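Local coordinates for glucanase (Klebsiella pneumoniae, PDB 5GY3), which probably hydrolyses internal beta-1,4-glucosidic linkages in cellulose and related beta-glucans as a family 8 glycoside hydrolase, at residues W186-L191 with S257-A262; R220-L225 with A236-W241; Q243-P246 with T250-W253; L270-D275 with E280-P285; D289-D292 with L298-L301. One frame throughout, in Å; residues are numbered along the deposited sequence.

Contact 1 (W186-L191 with S257-A262); sequences WGKSHL and STNEVA
Gly187 and Lys188 run past Ser257 and Asn259 as irregular backbone, the closest alpha carbons being Gly187 CA and Ser257 CA at 5.4 Å. The contact clips together two surface loops, one following helix 167-183 and the other leading to helix 268-278, and it includes an ST turn in which Thr258 OG1 accepts from Glu260 N. Asn259 sits inside that turn with a positive phi of 73°, a left-handed conformation that asparagine adopts more readily than most residues. Its chi1 of -57° sets CG beside its own backbone N, and the amide reaches across to the other loop. There OD1 accepts from Lys188 N at 2.9 Å, with the donor tilted 30° from the carbonyl plane. Gly187, which has no side chain, lets the same oxygen come to 3.5 Å from its CA. Across the other end of the amide lies the extended chain of Lys188, crossing at about a right angle; its CG packs 3.7 Å from Asn259 ND2, so the aliphatic part of the lysine does the touching. Water 1 completes the junction, lying 2.7 Å from Asn259 OD1 and 2.9 Å from Trp186 O, and accepts from Ser189 N at 3.1 Å.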
# COMPACT_ATOMS: atom_id res chain seq x y z
N TRP A 186 -15.84 10.74 7.01
CA TRP A 186 -17.24 11.01 6.71
C TRP A 186 -18.14 10.11 7.54
O TRP A 186 -17.71 9.06 8.02
CB TRP A 186 -17.52 10.85 5.20
CG TRP A 186 -16.75 11.88 4.46
CD1 TRP A 186 -17.11 13.18 4.26
CD2 TRP A 186 -15.42 11.75 3.93
NE1 TRP A 186 -16.10 13.86 3.61
CE2 TRP A 186 -15.06 13.00 3.40
CE3 TRP A 186 -14.51 10.68 3.84
CZ2 TRP A 186 -13.82 13.23 2.78
CZ3 TRP A 186 -13.27 10.91 3.23
CH2 TRP A 186 -12.95 12.18 2.70
N GLY A 187 -19.39 10.55 7.71
CA GLY A 187 -20.37 9.77 8.44
C GLY A 187 -20.05 9.68 9.93
O GLY A 187 -19.23 10.40 10.48
N LYS A 188 -20.73 8.73 10.58
CA LYS A 188 -20.54 8.57 12.02
C LYS A 188 -19.22 7.90 12.37
O LYS A 188 -18.78 8.01 13.52
CB LYS A 188 -21.70 7.77 12.60
CG LYS A 188 -23.05 8.44 12.42
CD LYS A 188 -24.16 7.52 12.90
CE LYS A 188 -25.50 8.24 12.89
NZ LYS A 188 -26.57 7.37 13.46
N SER A 189 -18.58 7.19 11.43
CA SER A 189 -17.29 6.58 11.73
C SER A 189 -16.13 7.56 11.58
O SER A 189 -15.04 7.27 12.08
CB SER A 189 -17.05 5.37 10.83
OG SER A 189 -16.83 5.80 9.49
N HIS A 190 -16.34 8.68 10.89
CA HIS A 190 -15.28 9.67 10.62
C HIS A 190 -14.08 9.01 9.95
O HIS A 190 -12.93 9.38 10.19
CB HIS A 190 -14.85 10.40 11.89
CG HIS A 190 -16.00 11.01 12.64
ND1 HIS A 190 -16.68 12.11 12.18
CD2 HIS A 190 -16.58 10.67 13.81
CE1 HIS A 190 -17.64 12.42 13.03
NE2 HIS A 190 -17.61 11.56 14.03
N LEU A 191 -14.35 8.04 9.09
CA LEU A 191 -13.27 7.33 8.41
C LEU A 191 -13.20 7.75 6.95
O LEU A 191 -14.20 8.16 6.35
CB LEU A 191 -13.47 5.81 8.50
CG LEU A 191 -13.25 5.19 9.88
CD1 LEU A 191 -13.64 3.74 9.84
CD2 LEU A 191 -11.77 5.33 10.31
N SER A 257 -20.48 7.26 3.75
CA SER A 257 -21.50 8.25 3.43
C SER A 257 -22.85 7.90 4.04
O SER A 257 -23.56 8.80 4.51
CB SER A 257 -21.63 8.40 1.91
OG SER A 257 -20.55 9.15 1.40
N THR A 258 -23.21 6.62 4.04
CA THR A 258 -24.50 6.18 4.54
C THR A 258 -24.42 5.48 5.89
O THR A 258 -25.47 5.25 6.50
CB THR A 258 -25.17 5.22 3.55
OG1 THR A 258 -24.45 3.98 3.54
CG2 THR A 258 -25.20 5.83 2.16
N ASN A 259 -23.22 5.09 6.33
CA ASN A 259 -22.95 4.34 7.56
C ASN A 259 -23.37 2.88 7.47
O ASN A 259 -23.24 2.15 8.46
CB ASN A 259 -23.58 5.02 8.78
CG ASN A 259 -23.10 6.45 8.94
OD1 ASN A 259 -21.89 6.71 8.92
ND2 ASN A 259 -24.03 7.39 9.04
N GLU A 260 -23.86 2.43 6.32
CA GLU A 260 -24.09 1.00 6.13
C GLU A 260 -22.79 0.22 6.30
O GLU A 260 -21.74 0.65 5.81
CB GLU A 260 -24.69 0.74 4.75
CG GLU A 260 -24.93 -0.74 4.46
CD GLU A 260 -25.28 -1.03 3.01
OE1 GLU A 260 -25.12 -0.13 2.15
OE2 GLU A 260 -25.69 -2.17 2.71
N VAL A 261 -22.86 -0.93 6.97
CA VAL A 261 -21.67 -1.75 7.18
C VAL A 261 -21.84 -3.09 6.48
O VAL A 261 -22.96 -3.54 6.17
CB VAL A 261 -21.34 -1.98 8.67
CG1 VAL A 261 -21.08 -0.68 9.38
CG2 VAL A 261 -22.46 -2.78 9.35
N ALA A 262 -20.70 -3.74 6.23
CA ALA A 262 -20.70 -5.07 5.65
C ALA A 262 -21.44 -6.04 6.57
O ALA A 262 -21.33 -5.93 7.80
CB ALA A 262 -19.27 -5.57 5.45
O HOH W 1 -19.21 6.62 8.49

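Contact 2 (R220-L225 with A236-W241); sequences RIPLYL and APWKAW
This is a buried, wholly apolar helix-to-helix contact in which Trp238 of helix 236-243 lies against Ile221, Pro222 and Leu225 of helix 220-228. Family 8 enzymes are built as an (alpha/alpha)6 barrel, and the two helices belong to this largely helical body. The axes of segments 220-225 and 236-241 come within 10.4 Å, with 122° between their N-to-C directions, a separation bridged by one large indole. With CG of Trp238 beside its backbone N (chi1 -60°), the ring is carried across to the other helix. Pro222 comes over one face of the indole, the side chains crossing at about a right angle: CD stands 3.5 Å from the centroid of the six-membered ring, only 2° off the normal, a CH-pi contact. Its CG lies 3.6 Å from Trp238 CE3. Proline suits an early helical turn because it has no N-H to offer, and its rigid ring holds the CD and CG methylenes against the indole. Ile221 approaches obliquely, its CB 3.7 Å from Trp238 CZ2 with CG2 beside it. Leu225 CD1 reaches 4.1 Å from Trp238 NE1. The Ile221 side chain is about 10 Å from that of Asp87, the predicted nucleophile. Thr277 of helix 268-278 touches both Pro222 and Trp238, Phe155 of helix 155-164 meets Leu225, and Leu191 and Pro192 of the loop before strand 196-199 pack on the indole.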
# COMPACT_ATOMS: atom_id res chain seq x y z
N ARG A 220 -5.58 -0.41 4.65
CA ARG A 220 -4.13 -0.31 4.76
C ARG A 220 -3.66 0.96 5.46
O ARG A 220 -2.51 1.03 5.89
CB ARG A 220 -3.47 -0.41 3.38
CG ARG A 220 -3.57 -1.80 2.81
CD ARG A 220 -2.73 -1.95 1.55
NE ARG A 220 -3.07 -0.93 0.56
CZ ARG A 220 -3.89 -1.12 -0.46
NH1 ARG A 220 -4.46 -2.30 -0.63
NH2 ARG A 220 -4.13 -0.12 -1.32
N ILE A 221 -4.53 1.97 5.58
CA ILE A 221 -4.13 3.24 6.19
C ILE A 221 -3.68 3.05 7.63
O ILE A 221 -2.59 3.52 7.99
CB ILE A 221 -5.25 4.28 6.03
CG1 ILE A 221 -5.50 4.56 4.55
CG2 ILE A 221 -4.96 5.58 6.82
CD1 ILE A 221 -6.79 5.38 4.25
N PRO A 222 -4.44 2.39 8.51
CA PRO A 222 -3.94 2.18 9.88
C PRO A 222 -2.72 1.30 9.93
O PRO A 222 -1.88 1.46 10.83
CB PRO A 222 -5.14 1.56 10.61
CG PRO A 222 -6.01 0.99 9.51
CD PRO A 222 -5.84 1.93 8.36
N LEU A 223 -2.58 0.36 8.99
CA LEU A 223 -1.33 -0.38 8.87
C LEU A 223 -0.17 0.57 8.64
O LEU A 223 0.83 0.53 9.37
CB LEU A 223 -1.43 -1.40 7.75
CG LEU A 223 -0.12 -2.03 7.26
CD1 LEU A 223 0.55 -2.87 8.36
CD2 LEU A 223 -0.41 -2.89 6.04
N TYR A 224 -0.27 1.45 7.63
CA TYR A 224 0.87 2.32 7.35
C TYR A 224 1.08 3.35 8.46
O TYR A 224 2.23 3.69 8.78
CB TYR A 224 0.68 3.02 6.01
CG TYR A 224 0.69 2.10 4.81
CD1 TYR A 224 1.56 1.02 4.73
CD2 TYR A 224 -0.18 2.33 3.74
CE1 TYR A 224 1.57 0.19 3.60
CE2 TYR A 224 -0.18 1.51 2.63
CZ TYR A 224 0.69 0.44 2.56
OH TYR A 224 0.67 -0.36 1.44
N LEU A 225 -0.00 3.83 9.08
CA LEU A 225 0.13 4.75 10.21
C LEU A 225 0.84 4.10 11.38
O LEU A 225 1.75 4.68 11.98
CB LEU A 225 -1.24 5.25 10.65
CG LEU A 225 -1.97 6.26 9.77
CD1 LEU A 225 -3.39 6.48 10.30
CD2 LEU A 225 -1.20 7.58 9.69
N ALA A 236 -6.60 7.73 15.68
CA ALA A 236 -7.74 7.84 16.60
C ALA A 236 -9.06 7.37 16.00
O ALA A 236 -9.78 6.61 16.68
CB ALA A 236 -7.84 9.28 17.11
N PRO A 237 -9.48 7.78 14.80
CA PRO A 237 -10.78 7.28 14.30
C PRO A 237 -10.76 5.79 14.02
O PRO A 237 -11.81 5.13 14.13
CB PRO A 237 -11.01 8.10 13.02
CG PRO A 237 -9.64 8.52 12.58
CD PRO A 237 -8.88 8.75 13.86
N TRP A 238 -9.61 5.23 13.66
CA TRP A 238 -9.51 3.80 13.39
C TRP A 238 -9.69 3.00 14.67
O TRP A 238 -10.46 2.02 14.71
CB TRP A 238 -8.15 3.50 12.76
CG TRP A 238 -7.98 4.23 11.47
CD1 TRP A 238 -7.35 5.42 11.27
CD2 TRP A 238 -8.48 3.81 10.20
NE1 TRP A 238 -7.42 5.77 9.93
CE2 TRP A 238 -8.11 4.80 9.26
CE3 TRP A 238 -9.20 2.70 9.76
CZ2 TRP A 238 -8.44 4.70 7.90
CZ3 TRP A 238 -9.52 2.59 8.42
CH2 TRP A 238 -9.14 3.59 7.51
N LYS A 239 -9.00 3.40 15.73
CA LYS A 239 -9.14 2.73 17.01
C LYS A 239 -10.57 2.85 17.53
O LYS A 239 -11.15 1.87 18.01
CB LYS A 239 -8.14 3.31 18.01
CG LYS A 239 -6.68 3.01 17.67
CD LYS A 239 -5.73 3.70 18.66
CE LYS A 239 -4.33 3.13 18.55
NZ LYS A 239 -3.34 3.90 19.35
N ALA A 240 -11.16 4.05 17.42
CA ALA A 240 -12.51 4.27 17.93
C ALA A 240 -13.52 3.39 17.20
O ALA A 240 -14.41 2.80 17.83
CB ALA A 240 -12.91 5.74 17.81
N TRP A 241 -13.41 3.30 15.88
CA TRP A 241 -14.37 2.50 15.13
C TRP A 241 -14.20 1.02 15.44
O TRP A 241 -15.19 0.32 15.70
CB TRP A 241 -14.21 2.76 13.63
CG TRP A 241 -15.24 2.03 12.82
CD1 TRP A 241 -16.58 2.33 12.75
CD2 TRP A 241 -15.04 0.89 11.97
NE1 TRP A 241 -17.21 1.44 11.91
CE2 TRP A 241 -16.29 0.55 11.42
CE3 TRP A 241 -13.92 0.12 11.64
CZ2 TRP A 241 -16.46 -0.53 10.54
CZ3 TRP A 241 -14.08 -0.96 10.76
CH2 TRP A 241 -15.35 -1.27 10.23

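Contact 3 (Q243-P246 with T250-W253); sequences QSYP and TPAW
Tyr245 and Pro251 are brought together by the tyrosine's torsions: chi1 of -70° places CG beside the backbone N, anti to the carbonyl carbon, and chi2 of -79° turns the ring broadside to the proline. In Thr250 it is OG1 that takes the corresponding position beside its own N, which aims the hydroxyl back at the chain just after Tyr245. The result is a short loop in the connection from helix 236-243 to strand 254-255, closed by one CH-pi contact and one side-chain-to-backbone hydrogen bond. Pro251 CD stands over the centre of the phenol ring, 3.4 Å from the centroid and 3° off the normal, while CG lies over its outer part, 3.7 Å from Tyr245 CZ. The CD methylene of a proline is bonded to the amide nitrogen, so its hydrogens are somewhat electron-poor and well matched to an aromatic face. Thr250 CA comes to the same ring obliquely. The polar half of the contact is Thr250 OG1, which donates to Pro246 O at 2.9 Å from above the carbonyl plane. Threonine suits the place because its hydroxyl sits on CB, close to the backbone, and so reaches a carbonyl only a few residues away; its OG1 also rests 3.6 Å from Tyr245 CB. Around the loop, Tyr245 makes an edge-to-face pair with Trp241 of helix 236-243 and touches Val261. Thr250, Ala252 and Trp253 make backbone hydrogen bonds with Met266, Trp264 and Ala262 in the chain running up to helix 268-278, on whose Leu270 Ala252 also packs.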
# COMPACT_ATOMS: atom_id res chain seq x y z
N GLN A 243 -12.84 -0.33 18.11
CA GLN A 243 -13.21 -0.57 19.50
C GLN A 243 -14.72 -0.66 19.70
O GLN A 243 -15.17 -1.17 20.74
CB GLN A 243 -12.62 0.53 20.41
CG GLN A 243 -11.14 0.32 20.71
CD GLN A 243 -10.46 1.58 21.28
OE1 GLN A 243 -11.09 2.62 21.44
NE2 GLN A 243 -9.17 1.47 21.56
N SER A 244 -15.53 -0.19 18.75
CA SER A 244 -16.97 -0.24 18.91
C SER A 244 -17.57 -1.58 18.48
O SER A 244 -18.80 -1.74 18.54
CB SER A 244 -17.64 0.90 18.13
OG SER A 244 -17.65 0.66 16.74
N TYR A 245 -16.76 -2.55 18.06
CA TYR A 245 -17.22 -3.86 17.63
C TYR A 245 -16.50 -4.96 18.39
O TYR A 245 -15.35 -4.77 18.82
CB TYR A 245 -17.01 -4.07 16.12
CG TYR A 245 -17.91 -3.23 15.27
CD1 TYR A 245 -19.23 -3.60 15.07
CD2 TYR A 245 -17.45 -2.05 14.67
CE1 TYR A 245 -20.07 -2.83 14.30
CE2 TYR A 245 -18.29 -1.28 13.90
CZ TYR A 245 -19.61 -1.68 13.71
OH TYR A 245 -20.47 -0.93 12.95
N PRO A 246 -17.13 -6.12 18.56
CA PRO A 246 -16.38 -7.29 19.04
C PRO A 246 -15.28 -7.65 18.06
O PRO A 246 -15.45 -7.53 16.84
CB PRO A 246 -17.45 -8.40 19.12
CG PRO A 246 -18.76 -7.68 19.16
CD PRO A 246 -18.56 -6.40 18.39
N THR A 250 -16.27 -7.56 13.61
CA THR A 250 -16.00 -6.24 13.07
C THR A 250 -16.31 -6.23 11.58
O THR A 250 -15.74 -7.06 10.85
CB THR A 250 -14.55 -5.86 13.29
OG1 THR A 250 -14.26 -5.92 14.69
CG2 THR A 250 -14.27 -4.45 12.77
N PRO A 251 -17.18 -5.35 11.09
CA PRO A 251 -17.54 -5.37 9.66
C PRO A 251 -16.32 -5.20 8.78
O PRO A 251 -15.41 -4.42 9.09
CB PRO A 251 -18.51 -4.20 9.52
CG PRO A 251 -19.09 -4.04 10.93
CD PRO A 251 -17.95 -4.34 11.84
N ALA A 252 -16.31 -5.93 7.66
CA ALA A 252 -15.16 -5.88 6.75
C ALA A 252 -15.08 -4.57 5.98
O ALA A 252 -14.00 -4.23 5.48
CB ALA A 252 -15.21 -7.05 5.76
N TRP A 253 -16.19 -3.86 5.83
CA TRP A 253 -16.17 -2.52 5.26
C TRP A 253 -17.28 -1.68 5.88
O TRP A 253 -18.22 -2.22 6.48
CB TRP A 253 -16.30 -2.52 3.73
CG TRP A 253 -17.47 -3.32 3.15
CD1 TRP A 253 -17.41 -4.57 2.60
CD2 TRP A 253 -18.84 -2.89 3.01
NE1 TRP A 253 -18.66 -4.95 2.15
CE2 TRP A 253 -19.55 -3.94 2.39
CE3 TRP A 253 -19.53 -1.71 3.34
CZ2 TRP A 253 -20.91 -3.86 2.12
CZ3 TRP A 253 -20.89 -1.64 3.07
CH2 TRP A 253 -21.56 -2.70 2.46

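Contact 4 (L270-D275 with E280-P285); sequences LLAVRD and EPQEAP
Asp275 and Glu280 bring their alpha carbons to 4.9 Å where the chain leaves helix 268-278 and folds back along it, and Glu280 N donates to Asp275 O at 2.9 Å across the bend. From there the 280-285 segment runs as an extended loop. Arg274 carries the charged side: bent at chi2 (-91°), it delivers NH2 to Glu280 OE2 at 2.7 Å, nearly straight. The carboxylate oxygen lies in the guanidinium plane, yet it is itself approached from well above its own plane, the two flat groups being 82° apart. The same NH2 reaches Asp275 OD1 at 2.9 Å, making a three-residue salt-bridge network at the C-terminal end of the helix. Arg274, shared by both acids, probably eases their repulsion, and Arg247 adds a second positive charge at Asp275 OD2. Beyond this network, the loop that leads on to helix 293-307 is fastened by an amide. Gln282 is extended beyond CG, and its NE2 donates to a lone pair of Ala272 O at 3.2 Å, in the carbonyl plane. Glutamine fits because its other end can accept: OE1 packs 3.6 Å from the small Ala272 CB and takes a hydrogen bond from water 2, which also donates to Asp275 OD2 at 2.6 Å. Water 3 links that same Asp275 oxygen to Pro281 O.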
# COMPACT_ATOMS: atom_id res chain seq x y z
N LEU A 270 -7.27 -9.03 7.29
CA LEU A 270 -7.99 -7.85 7.78
C LEU A 270 -8.02 -7.82 9.30
O LEU A 270 -7.81 -6.77 9.92
CB LEU A 270 -9.43 -7.82 7.24
CG LEU A 270 -9.69 -7.49 5.77
CD1 LEU A 270 -11.21 -7.42 5.53
CD2 LEU A 270 -9.05 -6.18 5.41
N LEU A 271 -8.28 -8.98 9.91
CA LEU A 271 -8.29 -9.04 11.37
C LEU A 271 -6.92 -8.74 11.95
O LEU A 271 -6.83 -8.13 13.02
CB LEU A 271 -8.78 -10.43 11.80
CG LEU A 271 -8.90 -10.71 13.30
CD1 LEU A 271 -9.78 -9.67 13.95
CD2 LEU A 271 -9.45 -12.12 13.52
N ALA A 272 -5.85 -9.13 11.25
CA ALA A 272 -4.50 -8.79 11.71
C ALA A 272 -4.28 -7.28 11.72
O ALA A 272 -3.64 -6.75 12.64
CB ALA A 272 -3.46 -9.49 10.82
N VAL A 273 -4.81 -6.56 10.74
CA VAL A 273 -4.72 -5.10 10.78
C VAL A 273 -5.51 -4.54 11.97
O VAL A 273 -5.07 -3.59 12.63
CB VAL A 273 -5.19 -4.48 9.45
CG1 VAL A 273 -5.29 -2.95 9.57
CG2 VAL A 273 -4.23 -4.86 8.34
N ARG A 274 -6.69 -5.11 12.24
CA ARG A 274 -7.45 -4.68 13.41
C ARG A 274 -6.64 -4.87 14.69
O ARG A 274 -6.57 -3.96 15.53
CB ARG A 274 -8.78 -5.43 13.47
CG ARG A 274 -9.67 -5.10 14.68
CD ARG A 274 -9.36 -6.04 15.82
NE ARG A 274 -10.23 -5.83 16.97
CZ ARG A 274 -9.89 -6.19 18.20
NH1 ARG A 274 -10.73 -5.99 19.22
NH2 ARG A 274 -8.70 -6.74 18.41
N ASP A 275 -6.02 -6.05 14.85
CA ASP A 275 -5.22 -6.32 16.05
C ASP A 275 -4.05 -5.35 16.16
O ASP A 275 -3.76 -4.83 17.24
CB ASP A 275 -4.70 -7.75 16.05
CG ASP A 275 -5.77 -8.79 16.36
OD1 ASP A 275 -6.85 -8.43 16.87
OD2 ASP A 275 -5.51 -9.99 16.10
N GLU A 280 -3.49 -5.09 20.16
CA GLU A 280 -3.74 -6.38 20.77
C GLU A 280 -2.61 -7.34 20.43
O GLU A 280 -2.29 -7.51 19.25
CB GLU A 280 -5.07 -6.96 20.32
CG GLU A 280 -5.56 -8.07 21.21
CD GLU A 280 -7.03 -8.36 21.05
OE1 GLU A 280 -7.41 -9.55 21.04
OE2 GLU A 280 -7.81 -7.38 20.92
N PRO A 281 -2.00 -7.98 21.43
CA PRO A 281 -0.91 -8.92 21.15
C PRO A 281 -1.34 -10.02 20.18
O PRO A 281 -2.42 -10.61 20.32
CB PRO A 281 -0.57 -9.50 22.53
CG PRO A 281 -1.03 -8.45 23.50
CD PRO A 281 -2.27 -7.87 22.87
N GLN A 282 -0.51 -10.27 19.18
CA GLN A 282 -0.73 -11.36 18.25
C GLN A 282 0.61 -12.03 17.96
O GLN A 282 1.66 -11.37 17.96
CB GLN A 282 -1.43 -10.89 16.94
CG GLN A 282 -0.70 -9.79 16.15
CD GLN A 282 -1.47 -9.27 14.92
OE1 GLN A 282 -1.86 -10.04 14.04
NE2 GLN A 282 -1.67 -7.95 14.86
N GLU A 283 0.57 -13.34 17.76
CA GLU A 283 1.78 -14.09 17.47
C GLU A 283 2.09 -14.04 15.97
O GLU A 283 1.30 -13.56 15.17
CB GLU A 283 1.64 -15.54 17.93
CG GLU A 283 2.05 -15.75 19.37
CD GLU A 283 2.52 -17.17 19.63
OE1 GLU A 283 2.72 -17.54 20.81
OE2 GLU A 283 2.70 -17.93 18.66
N ALA A 284 3.28 -14.53 15.62
CA ALA A 284 3.72 -14.55 14.24
C ALA A 284 2.65 -15.19 13.35
O ALA A 284 1.98 -16.14 13.78
CB ALA A 284 5.04 -15.31 14.11
N PRO A 285 2.45 -14.71 12.13
CA PRO A 285 1.33 -15.19 11.33
C PRO A 285 1.54 -16.61 10.82
O PRO A 285 2.67 -17.08 10.66
CB PRO A 285 1.27 -14.20 10.17
CG PRO A 285 2.69 -13.76 10.00
CD PRO A 285 3.23 -13.68 11.41
O HOH W 2 -4.30 -11.28 14.13
O HOH W 3 -4.68 -11.61 18.46

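Contact 5 (D289-D292 with L298-L301); sequences DKDD and LKQL
The carboxylate of Asp291 is the flat group here, and Lys299 meets it at its oxygen-bearing end, NZ near OD2 and CE 3.4 Å from OD1. The two side chains come from opposite directions. Lys299 is extended along its whole length beyond CG, which lets a residue of helix 293-307 span the 9.2 Å between its CA and Asp291 CA. NZ then lies 2.7 Å from Asp291 OD2 in a salt bridge, although the modelled place of OD2 is somewhat uncertain. Lysine suits this task through its length and its several N-H groups, for NZ also donates to Gln286 O. The aspartate has a further partner of its own: OD1 is hydrogen-bonded to Ser295 OG. The contact therefore ties the loop before helix 293-307 to the second turn of that helix. Next to it, Asp292 is the N-cap, its OD1 accepting from Ser295 N. A short aspartate suits the N-cap, since its carboxylate stays close to the first turn of the helix. Asp291 is buried and met by a cation as well as a neutral hydroxyl, which probably favours its charged form, though the exact bond to OD2 is uncertain.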
# COMPACT_ATOMS: atom_id res chain seq x y z
N ASP A 289 -4.79 -22.37 4.32
CA ASP A 289 -5.39 -22.53 3.00
C ASP A 289 -6.57 -21.60 2.79
O ASP A 289 -6.92 -21.29 1.64
CB ASP A 289 -5.82 -23.99 2.79
CG ASP A 289 -4.63 -24.94 2.77
OD1 ASP A 289 -3.56 -24.53 2.27
OD2 ASP A 289 -4.78 -26.09 3.23
N LYS A 290 -7.19 -21.14 3.87
CA LYS A 290 -8.28 -20.19 3.77
C LYS A 290 -7.80 -18.76 3.51
O LYS A 290 -8.63 -17.89 3.20
CB LYS A 290 -9.13 -20.28 5.06
CG LYS A 290 -10.34 -19.40 5.10
CD LYS A 290 -10.99 -19.36 3.76
CE LYS A 290 -12.43 -19.45 3.93
NZ LYS A 290 -12.98 -18.26 4.57
N ASP A 291 -6.51 -18.48 3.56
CA ASP A 291 -6.02 -17.16 3.16
C ASP A 291 -5.90 -17.08 1.64
O ASP A 291 -5.30 -17.95 1.01
CB ASP A 291 -4.66 -16.85 3.78
CG ASP A 291 -4.76 -16.54 5.25
OD1 ASP A 291 -5.71 -15.85 5.69
OD2 ASP A 291 -3.85 -16.99 5.99
N ASP A 292 -6.44 -16.01 1.06
CA ASP A 292 -6.14 -15.69 -0.33
C ASP A 292 -4.85 -14.86 -0.38
O ASP A 292 -4.23 -14.62 0.66
CB ASP A 292 -7.33 -14.99 -1.01
CG ASP A 292 -7.77 -13.69 -0.31
OD1 ASP A 292 -7.14 -13.22 0.65
OD2 ASP A 292 -8.79 -13.13 -0.76
N LEU A 298 -1.34 -9.34 3.93
CA LEU A 298 -1.58 -8.46 5.07
C LEU A 298 -1.10 -9.08 6.37
O LEU A 298 -0.55 -8.39 7.23
CB LEU A 298 -3.07 -8.12 5.17
CG LEU A 298 -3.62 -7.03 4.25
CD1 LEU A 298 -5.10 -6.81 4.59
CD2 LEU A 298 -2.85 -5.74 4.41
N LYS A 299 -1.33 -10.39 6.55
CA LYS A 299 -0.86 -11.05 7.76
C LYS A 299 0.63 -10.81 7.97
O LYS A 299 1.08 -10.53 9.09
CB LYS A 299 -1.14 -12.55 7.70
CG LYS A 299 -2.58 -12.94 7.95
CD LYS A 299 -2.66 -14.45 8.03
CE LYS A 299 -4.02 -14.94 8.52
NZ LYS A 299 -4.03 -16.44 8.62
N GLN A 300 1.41 -10.91 6.90
CA GLN A 300 2.85 -10.79 7.04
C GLN A 300 3.31 -9.35 7.11
O GLN A 300 4.31 -9.05 7.76
CB GLN A 300 3.55 -11.50 5.89
CG GLN A 300 3.38 -13.00 5.91
CD GLN A 300 3.86 -13.60 4.63
OE1 GLN A 300 5.03 -13.97 4.51
NE2 GLN A 300 2.98 -13.68 3.65
N LEU A 301 2.60 -8.44 6.42
CA LEU A 301 2.94 -7.02 6.51
C LEU A 301 2.67 -6.48 7.91
O LEU A 301 3.42 -5.64 8.41
CB LEU A 301 2.15 -6.24 5.47
CG LEU A 301 2.47 -6.51 4.01
CD1 LEU A 301 1.39 -5.90 3.13
CD2 LEU A 301 3.85 -5.96 3.66

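Contact 2 is the apolar, fully buried member of the set, joining two helices through an indole, whereas contacts 1 and 3 lie farther out and join loops with mixed chemistry. These three adjoin: Ser189 of contact 1 packs on Trp241 of contact 2, Trp241 reaches Thr250 and Pro251 of contact 3, and Val261 of contact 1 touches Pro251. Contacts 4 and 5 instead fasten loop to helix through charged groups, along the connection between helices 268-278 and 293-307. Contact 4 is buried despite its ions and adds waters; contact 5 is smaller and only partly buried. They meet where Pro285 and Leu270 pack on residues 298-300, while Leu223 links contact 2 to Leu298.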